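Local coordinates for oxidoreductase protein (Agrobacterium radiobacter, PDB 5UI9) that probably catalyses an NAD-dependent oxidation or reduction of a small hydroxy acid, as a member of the GFO/IDH/MocA oxidoreductase family, at residues A[125-137]-A[179-191]. Sequence-based numbering, arbitrary orientation.
Sequences ENFRWQTPIQAVK and LGIHTLDIARFIL. With NAD (nicotinamide-adenine-dinucleotide), chain C; 8A1 ((2S)-2,3-dihydroxy-2-methylpropanoic acid), chain D.
Arg128 reaches across to Asp185 and Phe189 of helix 179-191. Its CB lies over one face of the Phe189 ring, 4.1 Å from the centroid, a CH-pi contact. CG carries the chain past Asp185. CD touches both Asp185 OD2 and Phe189 CD1. A bend at chi3 (72°) then turns the guanidinium side-on to the carboxylate. Arg128 NE donates to Asp185 OD2 at 2.8 Å, close to the guanidinium plane. Arg128 NH2 bonds Asp185 OD1 at 3.1 Å, less straight and tilted from that plane. NH1 lies near Phe189 CD1 and is hydrogen-bonded to Ser313. Asp185 OD1 also bonds Thr322, and Arg188, which pairs with Asp193 and Asp318, extends the salt-bridge network.

The other face of Phe189 is covered by the aliphatic chain of Lys137, whose NZ donates to Phe189 O at 2.9 Å. Ile133 CG2 packs at the ring edge and against Ile186.

One water accepts from the backbone N of Arg128 and donates to both Glu125 OE2 and Asp185 OD2, bridging these two oxygens 4.3 Å apart.

Nearer the ligands, His182 ND1 gives Glu125 OE2 a nearly straight bond of 2.6 Å (173°), on the syn lone pair and in the ring plane. This bond helps fix the imidazole rotation. His182 NE2 donates a hydrogen bond to 8A1 O, again at 2.6 Å. Phe127 forms an offset stack on one face of His182, with centroids 3.8 Å apart and planes at 11°. Beside it, Asn126 accepts a bond from the nicotinamide amide N7N, while its ND2 is held by His124.

At one end Asn126, Phe127 and His182 line the NAD and 8A1 pocket; the rest packs the start of helix 131-141 on helix 175-191, where the Rossmann fold meets the C-terminal domain of a GFO/IDH/MocA oxidoreductase.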
loop_
_atom_site.group_PDB
_atom_site.type_symbol
_atom_site.label_atom_id
_atom_site.label_comp_id
_atom_site.label_asym_id
_atom_site.label_seq_id
_atom_site.Cartn_x
_atom_site.Cartn_y
_atom_site.Cartn_z
ATOM N N GLU A 125 -22.290 -9.161 6.466
ATOM C CA GLU A 125 -20.972 -8.627 6.180
ATOM C C GLU A 125 -20.485 -7.924 7.453
ATOM O O GLU A 125 -20.793 -6.746 7.679
ATOM C CB GLU A 125 -21.071 -7.677 4.978
ATOM C CG GLU A 125 -19.778 -6.987 4.579
ATOM C CD GLU A 125 -18.578 -7.921 4.578
ATOM O OE1 GLU A 125 -18.529 -8.838 3.730
ATOM O OE2 GLU A 125 -17.704 -7.739 5.449
ATOM N N ASN A 126 -19.735 -8.662 8.279
ATOM C CA ASN A 126 -19.516 -8.280 9.690
ATOM C C ASN A 126 -18.207 -7.533 9.998
ATOM O O ASN A 126 -18.031 -7.046 11.116
ATOM C CB ASN A 126 -19.734 -9.488 10.650
ATOM C CG ASN A 126 -18.823 -10.683 10.366
ATOM O OD1 ASN A 126 -17.699 -10.541 9.891
ATOM N ND2 ASN A 126 -19.312 -11.880 10.680
ATOM N N PHE A 127 -17.316 -7.401 9.016
ATOM C CA PHE A 127 -16.006 -6.754 9.250
ATOM C C PHE A 127 -16.148 -5.274 9.580
ATOM O O PHE A 127 -15.535 -4.804 10.532
ATOM C CB PHE A 127 -15.042 -6.974 8.078
ATOM C CG PHE A 127 -14.175 -8.190 8.233
ATOM C CD1 PHE A 127 -14.739 -9.433 8.465
ATOM C CD2 PHE A 127 -12.785 -8.093 8.138
ATOM C CE1 PHE A 127 -13.941 -10.557 8.617
ATOM C CE2 PHE A 127 -11.983 -9.216 8.275
ATOM C CZ PHE A 127 -12.556 -10.447 8.522
ATOM N N ARG A 128 -17.003 -4.557 8.847
ATOM C CA ARG A 128 -17.296 -3.150 9.175
ATOM C C ARG A 128 -17.933 -2.958 10.565
ATOM O O ARG A 128 -17.894 -1.855 11.114
ATOM C CB ARG A 128 -18.177 -2.496 8.103
ATOM C CG ARG A 128 -19.624 -2.999 8.059
ATOM C CD ARG A 128 -20.536 -2.007 7.367
ATOM N NE ARG A 128 -20.304 -1.965 5.927
ATOM C CZ ARG A 128 -20.999 -1.227 5.064
ATOM N NH1 ARG A 128 -21.994 -0.446 5.476
ATOM N NH2 ARG A 128 -20.713 -1.283 3.772
ATOM N N TRP A 129 -18.526 -4.020 11.111
ATOM C CA TRP A 129 -19.099 -4.012 12.466
ATOM C C TRP A 129 -18.113 -4.344 13.598
ATOM O O TRP A 129 -18.504 -4.348 14.762
ATOM C CB TRP A 129 -20.329 -4.940 12.524
ATOM C CG TRP A 129 -21.500 -4.366 11.818
ATOM C CD1 TRP A 129 -21.935 -4.661 10.556
ATOM C CD2 TRP A 129 -22.378 -3.355 12.325
ATOM N NE1 TRP A 129 -23.040 -3.902 10.254
ATOM C CE2 TRP A 129 -23.332 -3.090 11.319
ATOM C CE3 TRP A 129 -22.445 -2.643 13.532
ATOM C CZ2 TRP A 129 -24.354 -2.146 11.485
ATOM C CZ3 TRP A 129 -23.464 -1.703 13.702
ATOM C CH2 TRP A 129 -24.404 -1.464 12.680
ATOM N N GLN A 130 -16.843 -4.596 13.266
ATOM C CA GLN A 130 -15.792 -4.765 14.269
ATOM C C GLN A 130 -15.544 -3.429 14.978
ATOM O O GLN A 130 -15.538 -2.372 14.341
ATOM C CB GLN A 130 -14.476 -5.234 13.623
ATOM C CG GLN A 130 -14.500 -6.641 13.033
ATOM C CD GLN A 130 -13.280 -6.960 12.164
ATOM O OE1 GLN A 130 -13.238 -8.003 11.489
ATOM N NE2 GLN A 130 -12.290 -6.066 12.168
ATOM N N THR A 131 -15.338 -3.482 16.290
ATOM C CA THR A 131 -15.077 -2.278 17.093
ATOM C C THR A 131 -13.979 -1.347 16.524
ATOM O O THR A 131 -14.211 -0.149 16.400
ATOM C CB THR A 131 -14.784 -2.661 18.559
ATOM O OG1 THR A 131 -15.904 -3.387 19.081
ATOM C CG2 THR A 131 -14.524 -1.425 19.435
ATOM N N PRO A 132 -12.798 -1.885 16.162
ATOM C CA PRO A 132 -11.769 -0.983 15.614
ATOM C C PRO A 132 -12.157 -0.288 14.304
ATOM O O PRO A 132 -11.763 0.862 14.087
ATOM C CB PRO A 132 -10.556 -1.907 15.398
ATOM C CG PRO A 132 -11.112 -3.288 15.408
ATOM C CD PRO A 132 -12.267 -3.241 16.361
ATOM N N ILE A 133 -12.939 -0.960 13.462
ATOM C CA ILE A 133 -13.381 -0.364 12.193
ATOM C C ILE A 133 -14.440 0.716 12.438
ATOM O O ILE A 133 -14.456 1.750 11.772
ATOM C CB ILE A 133 -13.957 -1.418 11.209
ATOM C CG1 ILE A 133 -13.013 -2.625 11.039
ATOM C CG2 ILE A 133 -14.284 -0.776 9.864
ATOM C CD1 ILE A 133 -11.582 -2.285 10.729
ATOM N N GLN A 134 -15.333 0.452 13.385
ATOM C CA GLN A 134 -16.323 1.431 13.839
ATOM C C GLN A 134 -15.650 2.671 14.404
ATOM O O GLN A 134 -16.101 3.786 14.154
ATOM C CB GLN A 134 -17.246 0.815 14.900
ATOM C CG GLN A 134 -18.179 -0.257 14.347
ATOM C CD GLN A 134 -19.369 0.328 13.609
ATOM O OE1 GLN A 134 -20.117 1.129 14.168
ATOM N NE2 GLN A 134 -19.553 -0.074 12.356
ATOM N N ALA A 135 -14.560 2.474 15.143
ATOM C CA ALA A 135 -13.800 3.593 15.703
ATOM C C ALA A 135 -13.147 4.457 14.615
ATOM O O ALA A 135 -13.184 5.683 14.698
ATOM C CB ALA A 135 -12.758 3.091 16.688
ATOM N N VAL A 136 -12.561 3.823 13.600
ATOM C CA VAL A 136 -11.996 4.551 12.452
ATOM C C VAL A 136 -13.078 5.405 11.772
ATOM O O VAL A 136 -12.853 6.580 11.481
ATOM C CB VAL A 136 -11.321 3.593 11.430
ATOM C CG1 VAL A 136 -10.965 4.304 10.121
ATOM C CG2 VAL A 136 -10.069 2.966 12.034
ATOM N N LYS A 137 -14.247 4.811 11.535
ATOM C CA LYS A 137 -15.380 5.533 10.949
ATOM C C LYS A 137 -15.799 6.728 11.814
ATOM O O LYS A 137 -15.970 7.833 11.299
ATOM C CB LYS A 137 -16.563 4.583 10.737
ATOM C CG LYS A 137 -17.802 5.206 10.100
ATOM C CD LYS A 137 -17.496 5.816 8.743
ATOM C CE LYS A 137 -18.761 5.993 7.924
ATOM N NZ LYS A 137 -18.455 6.716 6.664
ATOM N N LEU A 179 -12.074 -13.064 1.452
ATOM C CA LEU A 179 -11.543 -12.134 2.445
ATOM C C LEU A 179 -11.506 -10.700 1.933
ATOM O O LEU A 179 -11.933 -9.778 2.644
ATOM C CB LEU A 179 -10.156 -12.625 2.878
ATOM C CG LEU A 179 -9.311 -11.828 3.876
ATOM C CD1 LEU A 179 -8.568 -10.683 3.204
ATOM C CD2 LEU A 179 -10.132 -11.344 5.066
ATOM N N GLY A 180 -10.996 -10.509 0.711
ATOM C CA GLY A 180 -10.993 -9.205 0.040
ATOM C C GLY A 180 -12.363 -8.556 -0.001
ATOM O O GLY A 180 -12.483 -7.334 0.084
ATOM N N ILE A 181 -13.396 -9.384 -0.131
ATOM C CA ILE A 181 -14.777 -8.938 -0.044
ATOM C C ILE A 181 -15.031 -8.104 1.227
ATOM O O ILE A 181 -15.709 -7.082 1.162
ATOM C CB ILE A 181 -15.739 -10.149 -0.167
ATOM C CG1 ILE A 181 -17.161 -9.705 -0.507
ATOM C CG2 ILE A 181 -15.723 -11.023 1.084
ATOM C CD1 ILE A 181 -17.976 -10.824 -1.129
ATOM N N HIS A 182 -14.452 -8.517 2.357
ATOM C CA HIS A 182 -14.515 -7.747 3.595
ATOM C C HIS A 182 -13.710 -6.458 3.502
ATOM O O HIS A 182 -14.197 -5.390 3.874
ATOM C CB HIS A 182 -13.948 -8.524 4.792
ATOM C CG HIS A 182 -14.698 -9.769 5.147
ATOM N ND1 HIS A 182 -16.031 -9.766 5.505
ATOM C CD2 HIS A 182 -14.279 -11.051 5.264
ATOM C CE1 HIS A 182 -16.404 -10.999 5.801
ATOM N NE2 HIS A 182 -15.363 -11.798 5.654
ATOM N N THR A 183 -12.458 -6.572 3.055
ATOM C CA THR A 183 -11.542 -5.430 3.042
ATOM C C THR A 183 -12.028 -4.331 2.088
ATOM O O THR A 183 -11.903 -3.140 2.382
ATOM C CB THR A 183 -10.115 -5.856 2.637
ATOM O OG1 THR A 183 -9.829 -7.164 3.147
ATOM C CG2 THR A 183 -9.094 -4.878 3.178
ATOM N N LEU A 184 -12.557 -4.752 0.943
ATOM C CA LEU A 184 -13.195 -3.850 -0.020
ATOM C C LEU A 184 -14.451 -3.183 0.545
ATOM O O LEU A 184 -14.720 -2.011 0.260
ATOM C CB LEU A 184 -13.549 -4.607 -1.308
ATOM C CG LEU A 184 -12.351 -5.058 -2.150
ATOM C CD1 LEU A 184 -12.775 -6.112 -3.163
ATOM C CD2 LEU A 184 -11.694 -3.867 -2.841
ATOM N N ASP A 185 -15.215 -3.930 1.340
ATOM C CA ASP A 185 -16.386 -3.369 2.015
ATOM C C ASP A 185 -15.958 -2.298 3.014
ATOM O O ASP A 185 -16.612 -1.257 3.119
ATOM C CB ASP A 185 -17.191 -4.443 2.751
ATOM C CG ASP A 185 -18.527 -3.918 3.246
ATOM O OD1 ASP A 185 -19.435 -3.744 2.407
ATOM O OD2 ASP A 185 -18.655 -3.640 4.462
ATOM N N ILE A 186 -14.864 -2.559 3.740
ATOM C CA ILE A 186 -14.332 -1.573 4.684
ATOM C C ILE A 186 -13.891 -0.317 3.928
ATOM O O ILE A 186 -14.189 0.788 4.355
ATOM C CB ILE A 186 -13.187 -2.136 5.561
ATOM C CG1 ILE A 186 -13.721 -3.225 6.503
ATOM C CG2 ILE A 186 -12.542 -1.022 6.390
ATOM C CD1 ILE A 186 -12.657 -4.078 7.162
ATOM N N ALA A 187 -13.201 -0.487 2.805
ATOM C CA ALA A 187 -12.761 0.657 1.996
ATOM C C ALA A 187 -13.948 1.547 1.603
ATOM O O ALA A 187 -13.872 2.767 1.718
ATOM C CB ALA A 187 -12.011 0.182 0.759
ATOM N N ARG A 188 -15.049 0.924 1.179
ATOM C CA ARG A 188 -16.306 1.647 0.871
ATOM C C ARG A 188 -16.912 2.326 2.087
ATOM O O ARG A 188 -17.310 3.487 2.028
ATOM C CB ARG A 188 -17.366 0.692 0.327
ATOM C CG ARG A 188 -17.179 0.275 -1.112
ATOM C CD ARG A 188 -18.411 -0.463 -1.616
ATOM N NE ARG A 188 -19.631 0.340 -1.461
ATOM C CZ ARG A 188 -20.686 0.052 -0.691
ATOM N NH1 ARG A 188 -20.774 -1.076 0.020
ATOM N NH2 ARG A 188 -21.694 0.913 -0.652
ATOM N N PHE A 189 -17.003 1.570 3.175
ATOM C CA PHE A 189 -17.551 2.048 4.443
ATOM C C PHE A 189 -16.835 3.314 4.923
ATOM O O PHE A 189 -17.478 4.266 5.345
ATOM C CB PHE A 189 -17.450 0.922 5.482
ATOM C CG PHE A 189 -18.004 1.265 6.835
ATOM C CD1 PHE A 189 -19.332 1.671 6.983
ATOM C CD2 PHE A 189 -17.213 1.141 7.974
ATOM C CE1 PHE A 189 -19.844 1.969 8.240
ATOM C CE2 PHE A 189 -17.718 1.435 9.233
ATOM C CZ PHE A 189 -19.044 1.844 9.367
ATOM N N ILE A 190 -15.503 3.319 4.831
ATOM C CA ILE A 190 -14.684 4.444 5.286
ATOM C C ILE A 190 -14.596 5.589 4.265
ATOM O O ILE A 190 -14.795 6.742 4.633
ATOM C CB ILE A 190 -13.256 3.972 5.676
ATOM C CG1 ILE A 190 -13.318 2.896 6.780
ATOM C CG2 ILE A 190 -12.391 5.142 6.127
ATOM C CD1 ILE A 190 -14.218 3.229 7.956
ATOM N N LEU A 191 -14.275 5.281 3.008
ATOM C CA LEU A 191 -13.997 6.324 1.993
ATOM C C LEU A 191 -15.042 6.447 0.879
ATOM O O LEU A 191 -14.824 7.186 -0.088
ATOM C CB LEU A 191 -12.614 6.096 1.375
ATOM C CG LEU A 191 -11.422 6.170 2.326
ATOM C CD1 LEU A 191 -10.144 5.861 1.566
ATOM C CD2 LEU A 191 -11.328 7.533 2.995
HETATM P PA NAD C . -19.426 -25.054 6.154
HETATM O O1A NAD C . -19.255 -25.930 4.932
HETATM O O2A NAD C . -18.679 -25.370 7.421
HETATM O O5B NAD C . -20.985 -24.982 6.506
HETATM C C5B NAD C . -22.003 -24.972 5.514
HETATM C C4B NAD C . -23.132 -25.856 6.022
HETATM O O4B NAD C . -24.284 -25.639 5.215
HETATM C C3B NAD C . -22.800 -27.338 5.936
HETATM O O3B NAD C . -23.066 -27.959 7.201
HETATM C C2B NAD C . -23.691 -27.883 4.829
HETATM O O2B NAD C . -24.134 -29.211 5.109
HETATM C C1B NAD C . -24.843 -26.892 4.824
HETATM N N9A NAD C . -25.553 -26.669 3.542
HETATM C C8A NAD C . -25.020 -26.379 2.339
HETATM N N7A NAD C . -26.006 -26.205 1.420
HETATM C C5A NAD C . -27.189 -26.366 2.042
HETATM C C6A NAD C . -28.630 -26.321 1.675
HETATM N N6A NAD C . -29.027 -26.059 0.411
HETATM N N1A NAD C . -29.540 -26.547 2.652
HETATM C C2A NAD C . -29.185 -26.817 3.925
HETATM N N3A NAD C . -27.899 -26.872 4.323
HETATM C C4A NAD C . -26.880 -26.660 3.447
HETATM O O3 NAD C . -19.126 -23.535 5.722
HETATM P PN NAD C . -18.654 -22.384 6.752
HETATM O O1N NAD C . -17.158 -22.437 6.935
HETATM O O2N NAD C . -19.544 -22.406 7.969
HETATM O O5D NAD C . -18.972 -21.105 5.848
HETATM C C5D NAD C . -20.309 -20.832 5.451
HETATM C C4D NAD C . -20.363 -19.415 4.914
HETATM O O4D NAD C . -19.966 -18.518 5.956
HETATM C C3D NAD C . -19.415 -19.208 3.741
HETATM O O3D NAD C . -20.096 -18.537 2.676
HETATM C C2D NAD C . -18.285 -18.363 4.304
HETATM O O2D NAD C . -17.757 -17.430 3.361
HETATM C C1D NAD C . -18.954 -17.638 5.470
HETATM N N1N NAD C . -18.060 -17.224 6.568
HETATM C C2N NAD C . -18.212 -15.972 7.034
HETATM C C3N NAD C . -17.435 -15.467 8.066
HETATM C C7N NAD C . -17.674 -14.053 8.519
HETATM O O7N NAD C . -18.817 -13.603 8.493
HETATM N N7N NAD C . -16.655 -13.303 8.946
HETATM C C4N NAD C . -16.465 -16.295 8.633
HETATM C C5N NAD C . -16.317 -17.596 8.149
HETATM C C6N NAD C . -17.136 -18.047 7.114
HETATM O OXT 8A1 D . -14.049 -14.150 8.191
HETATM C C 8A1 D . -14.132 -14.650 7.043
HETATM O O 8A1 D . -15.055 -14.358 6.251
HETATM C CA 8A1 D . -13.079 -15.627 6.588
HETATM C CB 8A1 D . -12.037 -14.814 5.820
HETATM O O1 8A1 D . -10.884 -15.599 5.499
HETATM O O2 8A1 D . -13.671 -16.618 5.731
HETATM C C3 8A1 D . -12.475 -16.351 7.792
HETATM O O HOH W 1 -17.302 -5.236 6.141
#